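Local coordinates for luciferase-like enzymeAMP-CoA-ligase (Zophobas atratus, PDB 4W8O), which probably activates carboxylic acids with ATP and joins them to coenzyme A, as a luciferase-like relative of the beetle luciferases from a nonluminescent mealworm, at residues A[121-124]-A[130-133]; A[114-119]-A[182-187]. One frame throughout, in Å; residues are numbered along the deposited sequence.

Both contacts set a helix against the same mixed, largely parallel sheet, and both do so with apolar side chains alone. Contact 1 is local and fully buried: strand 120-124 meets helix 128-138, the next helix in the chain, through three branched aliphatic residues. Contact 2 spans more sequence, bringing the end of helix 106-116 to strand 179-184, and it is only partly buried; here an aromatic ring and a methionine join the aliphatic groups. Helix 106-116 leads through a short turn into strand 120-124, and both segments of contact 1 lie in the loop that contact 2 closes. The two centres lie about 15 Å apart.

Contact 1. Residues A[121-124]-A[130-133]; sequences IFVE and LIEK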
loop_
_atom_site.group_PDB
_atom_site.type_symbol
_atom_site.label_atom_id
_atom_site.label_comp_id
_atom_site.label_asym_id
_atom_site.label_seq_id
_atom_site.Cartn_x
_atom_site.Cartn_y
_atom_site.Cartn_z
ATOM N N ILE A 121 -11.631 -16.650 -3.050
ATOM C CA ILE A 121 -11.485 -15.324 -3.636
ATOM C C ILE A 121 -12.785 -14.533 -3.487
ATOM O O ILE A 121 -13.854 -14.985 -3.910
ATOM C CB ILE A 121 -11.005 -15.363 -5.109
ATOM C CG1 ILE A 121 -11.050 -13.958 -5.716
ATOM C CG2 ILE A 121 -11.851 -16.298 -5.944
ATOM C CD1 ILE A 121 -10.174 -13.805 -6.933
ATOM N N PHE A 122 -12.680 -13.371 -2.851
ATOM C CA PHE A 122 -13.771 -12.394 -2.787
ATOM C C PHE A 122 -13.713 -11.509 -4.031
ATOM O O PHE A 122 -12.659 -10.949 -4.353
ATOM C CB PHE A 122 -13.653 -11.523 -1.531
ATOM C CG PHE A 122 -13.978 -12.254 -0.250
ATOM C CD1 PHE A 122 -13.041 -13.078 0.350
ATOM C CD2 PHE A 122 -15.216 -12.108 0.356
ATOM C CE1 PHE A 122 -13.332 -13.757 1.531
ATOM C CE2 PHE A 122 -15.517 -12.781 1.530
ATOM C CZ PHE A 122 -14.572 -13.612 2.119
ATOM N N VAL A 123 -14.851 -11.357 -4.706
ATOM C CA VAL A 123 -14.901 -10.665 -5.993
ATOM C C VAL A 123 -16.091 -9.713 -6.112
ATOM O O VAL A 123 -17.201 -10.042 -5.719
ATOM C CB VAL A 123 -14.936 -11.693 -7.148
ATOM C CG1 VAL A 123 -16.271 -12.420 -7.190
ATOM C CG2 VAL A 123 -14.666 -11.022 -8.493
ATOM N N GLU A 124 -15.845 -8.522 -6.645
ATOM C CA GLU A 124 -16.916 -7.595 -6.993
ATOM C C GLU A 124 -17.737 -8.172 -8.142
ATOM O O GLU A 124 -17.211 -8.934 -8.961
ATOM C CB GLU A 124 -16.355 -6.216 -7.379
ATOM C CG GLU A 124 -15.453 -6.238 -8.610
ATOM C CD GLU A 124 -14.897 -4.882 -9.007
ATOM O OE1 GLU A 124 -14.996 -3.909 -8.226
ATOM O OE2 GLU A 124 -14.354 -4.798 -10.127
ATOM N N LEU A 130 -14.562 -12.266 -15.208
ATOM C CA LEU A 130 -13.106 -12.267 -15.311
ATOM C C LEU A 130 -12.483 -13.366 -14.439
ATOM O O LEU A 130 -11.675 -14.164 -14.911
ATOM C CB LEU A 130 -12.574 -10.894 -14.896
ATOM C CG LEU A 130 -11.059 -10.702 -14.810
ATOM C CD1 LEU A 130 -10.415 -10.849 -16.185
ATOM C CD2 LEU A 130 -10.772 -9.336 -14.212
ATOM N N ILE A 131 -12.878 -13.408 -13.171
ATOM C CA ILE A 131 -12.371 -14.411 -12.241
ATOM C C ILE A 131 -12.802 -15.834 -12.632
ATOM O O ILE A 131 -11.989 -16.748 -12.620
ATOM C CB ILE A 131 -12.814 -14.115 -10.788
ATOM C CG1 ILE A 131 -12.203 -12.806 -10.278
ATOM C CG2 ILE A 131 -12.422 -15.249 -9.861
ATOM C CD1 ILE A 131 -10.700 -12.716 -10.420
ATOM N N GLU A 132 -14.078 -16.017 -12.961
ATOM C CA GLU A 132 -14.582 -17.321 -13.415
ATOM C C GLU A 132 -13.784 -17.842 -14.619
ATOM O O GLU A 132 -13.367 -18.999 -14.650
ATOM C CB GLU A 132 -16.079 -17.232 -13.767
ATOM C CG GLU A 132 -17.020 -17.086 -12.566
ATOM C CD GLU A 132 -18.485 -16.904 -12.963
ATOM O OE1 GLU A 132 -18.773 -16.347 -14.046
ATOM O OE2 GLU A 132 -19.371 -17.324 -12.193
ATOM N N LYS A 133 -13.569 -16.980 -15.607
ATOM C CA LYS A 133 -12.820 -17.361 -16.807
ATOM C C LYS A 133 -11.370 -17.698 -16.483
ATOM O O LYS A 133 -10.813 -18.661 -17.018
ATOM C CB LYS A 133 -12.860 -16.244 -17.847
ATOM C CG LYS A 133 -14.203 -16.095 -18.528
ATOM C CD LYS A 133 -14.228 -14.883 -19.443
ATOM C CE LYS A 133 -15.602 -14.685 -20.064
ATOM N NZ LYS A 133 -15.684 -13.379 -20.776
#
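Ile131 fits its side chain against Ile121 and Val123, two alternate residues of strand 120-124 that point to the same face of the sheet. One turn of helix 128-138 approaches that face. Leu130, the first residue of the segment 130-133, makes no contact with the strand segment but touches Val106 of helix 106-116. Ile131 follows and carries the whole contact. Its CD1 meets CD1 of Ile121 tip to tip at 3.7 Å, while its other branch, CG2, lies 4.0 Å from the same Ile121 CD1. Ile121 reaches this far because its chain is nearly extended, with CG1 anti to the backbone N (chi1 173°) and CD1 continuing outward. Toward Val123 the fit is different: the two side chains pass alongside in opposite directions, and Ile131 CG1 comes within 3.5 Å of Val123 CG2, a snug approach. Glu132 takes no part in the packing; its OE2 is hydrogen-bonded to NE2 of His153.

Isoleucine and valine suit the strand because their beta-branching is easily accommodated in an extended backbone, and they offer methyl groups to the helix. On the helix, the two branches of Ile131 let one residue meet both. The polar backbone is served within the sheet, through backbone hydrogen bonds of Phe122 with Cys74 and Cys76 and of Val123 with Ile145. The contact joins strand and helix of the beta-alpha-beta unit 120-124, 128-138, 143-147. With methyl and methylene groups alone at the interface, the helix is held here by exclusion of water and by complementary side-chain shapes, not by directional bonds.

Contact 2. Residues A[114-119]-A[182-187]; sequences SLVTPR and MFFSSG
Phe184, with CG beside its backbone N (chi1 -63°), swings the end of its ring to Leu115 and Val116, closer than the start of its side chain suggests. Met182 runs out straight and then bends at its last torsion (chi3 -69°), which brings CE to 3.8 Å from Val116 CG1. That same CG1 lies 3.9 Å from Phe184 CE1, so one valine methyl touches both strand residues. Leu115 CD1 adds a second aliphatic group, 3.9 Å from Phe184 CD1; both methyls approach the ring obliquely. Val98 of strand 96-99 touches Val116, Met182 and Phe184, adding to the apolar cluster.

Were Phe184 replaced by alanine, Leu115 would probably lose its partner on the strand segment, and Val116 would keep only Met182 there.

Val116 is the last helical residue, where beta-branching costs less than in mid-helix; flexible Met182 can follow its surface. Beyond Phe184 the strand passes into a serine-, threonine- and glycine-rich loop that resembles the phosphate-binding motif of ANL enzymes; its Ser186 lines the pocket that holds a polyethylene glycol molecule in this structure. Dispersion and burial of apolar surface therefore join helix to strand just before the polar loop begins.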
loop_
_atom_site.group_PDB
_atom_site.type_symbol
_atom_site.label_atom_id
_atom_site.label_comp_id
_atom_site.label_asym_id
_atom_site.label_seq_id
_atom_site.Cartn_x
_atom_site.Cartn_y
_atom_site.Cartn_z
ATOM N N SER A 114 -2.300 -18.684 -10.524
ATOM C CA SER A 114 -1.453 -19.870 -10.559
ATOM C C SER A 114 -0.264 -19.717 -9.611
ATOM O O SER A 114 0.240 -20.704 -9.090
ATOM C CB SER A 114 -0.984 -20.162 -11.992
ATOM O OG SER A 114 0.090 -19.305 -12.379
ATOM N N LEU A 115 0.177 -18.479 -9.385
ATOM C CA LEU A 115 1.235 -18.223 -8.409
ATOM C C LEU A 115 0.796 -18.503 -6.965
ATOM O O LEU A 115 1.534 -19.125 -6.215
ATOM C CB LEU A 115 1.729 -16.778 -8.494
ATOM C CG LEU A 115 2.475 -16.350 -9.752
ATOM C CD1 LEU A 115 2.639 -14.839 -9.762
ATOM C CD2 LEU A 115 3.827 -17.040 -9.850
ATOM N N VAL A 116 -0.397 -18.039 -6.589
ATOM C CA VAL A 116 -0.831 -18.052 -5.189
ATOM C C VAL A 116 -1.930 -19.074 -4.841
ATOM O O VAL A 116 -2.197 -19.299 -3.659
ATOM C CB VAL A 116 -1.237 -16.636 -4.711
ATOM C CG1 VAL A 116 -0.108 -15.645 -4.978
ATOM C CG2 VAL A 116 -2.544 -16.158 -5.346
ATOM N N THR A 117 -2.549 -19.682 -5.857
ATOM C CA THR A 117 -3.534 -20.759 -5.683
ATOM C C THR A 117 -4.406 -20.580 -4.435
ATOM O O THR A 117 -4.272 -21.329 -3.478
ATOM C CB THR A 117 -2.848 -22.139 -5.651
ATOM O OG1 THR A 117 -1.911 -22.190 -4.568
ATOM C CG2 THR A 117 -2.106 -22.411 -6.967
ATOM N N PRO A 118 -5.309 -19.581 -4.451
ATOM C CA PRO A 118 -6.072 -19.231 -3.250
ATOM C C PRO A 118 -7.184 -20.222 -2.905
ATOM O O PRO A 118 -7.694 -20.924 -3.774
ATOM C CB PRO A 118 -6.653 -17.858 -3.581
ATOM C CG PRO A 118 -6.695 -17.785 -5.069
ATOM C CD PRO A 118 -5.725 -18.791 -5.626
ATOM N N ARG A 119 -7.532 -20.272 -1.627
ATOM C CA ARG A 119 -8.605 -21.131 -1.166
ATOM C C ARG A 119 -9.951 -20.461 -1.375
ATOM O O ARG A 119 -10.944 -21.115 -1.652
ATOM C CB ARG A 119 -8.428 -21.451 0.305
ATOM C CG ARG A 119 -9.534 -22.331 0.832
ATOM C CD ARG A 119 -9.056 -23.105 2.017
ATOM N NE ARG A 119 -10.151 -23.787 2.689
ATOM C CZ ARG A 119 -9.983 -24.571 3.743
ATOM N NH1 ARG A 119 -8.761 -24.770 4.241
ATOM N NH2 ARG A 119 -11.037 -25.154 4.312
ATOM N N MET A 182 0.840 -10.473 0.429
ATOM C CA MET A 182 1.600 -10.669 -0.810
ATOM C C MET A 182 1.306 -9.583 -1.851
ATOM O O MET A 182 0.219 -9.015 -1.872
ATOM C CB MET A 182 1.345 -12.058 -1.410
ATOM C CG MET A 182 1.892 -13.205 -0.573
ATOM S SD MET A 182 1.757 -14.848 -1.307
ATOM C CE MET A 182 -0.010 -15.086 -1.250
ATOM N N PHE A 183 2.314 -9.282 -2.671
ATOM C CA PHE A 183 2.185 -8.413 -3.841
ATOM C C PHE A 183 2.868 -9.122 -5.012
ATOM O O PHE A 183 3.374 -10.242 -4.864
ATOM C CB PHE A 183 2.810 -7.033 -3.588
ATOM C CG PHE A 183 2.153 -6.269 -2.472
ATOM C CD1 PHE A 183 1.015 -5.521 -2.702
ATOM C CD2 PHE A 183 2.670 -6.312 -1.180
ATOM C CE1 PHE A 183 0.394 -4.823 -1.672
ATOM C CE2 PHE A 183 2.051 -5.629 -0.149
ATOM C CZ PHE A 183 0.912 -4.878 -0.395
ATOM N N PHE A 184 2.862 -8.497 -6.179
ATOM C CA PHE A 184 3.408 -9.125 -7.370
ATOM C C PHE A 184 4.525 -8.302 -7.984
ATOM O O PHE A 184 4.390 -7.094 -8.150
ATOM C CB PHE A 184 2.294 -9.357 -8.372
ATOM C CG PHE A 184 1.239 -10.293 -7.868
ATOM C CD1 PHE A 184 1.491 -11.650 -7.784
ATOM C CD2 PHE A 184 0.008 -9.816 -7.448
ATOM C CE1 PHE A 184 0.524 -12.523 -7.313
ATOM C CE2 PHE A 184 -0.961 -10.681 -6.972
ATOM C CZ PHE A 184 -0.706 -12.038 -6.913
ATOM N N SER A 185 5.627 -8.976 -8.302
ATOM C CA SER A 185 6.805 -8.341 -8.847
ATOM C C SER A 185 6.528 -7.813 -10.238
ATOM O O SER A 185 5.589 -8.250 -10.895
ATOM C CB SER A 185 7.983 -9.321 -8.887
ATOM O OG SER A 185 7.789 -10.332 -9.862
ATOM N N SER A 186 7.367 -6.876 -10.672
ATOM C CA SER A 186 7.276 -6.280 -11.994
ATOM C C SER A 186 8.675 -5.964 -12.490
ATOM O O SER A 186 9.003 -4.808 -12.752
ATOM C CB SER A 186 6.430 -5.003 -11.949
ATOM O OG SER A 186 6.946 -4.087 -10.988
ATOM N N GLY A 187 9.505 -6.995 -12.604
ATOM C CA GLY A 187 10.837 -6.842 -13.191
ATOM C C GLY A 187 10.748 -6.449 -14.658
ATOM O O GLY A 187 9.710 -6.642 -15.295
#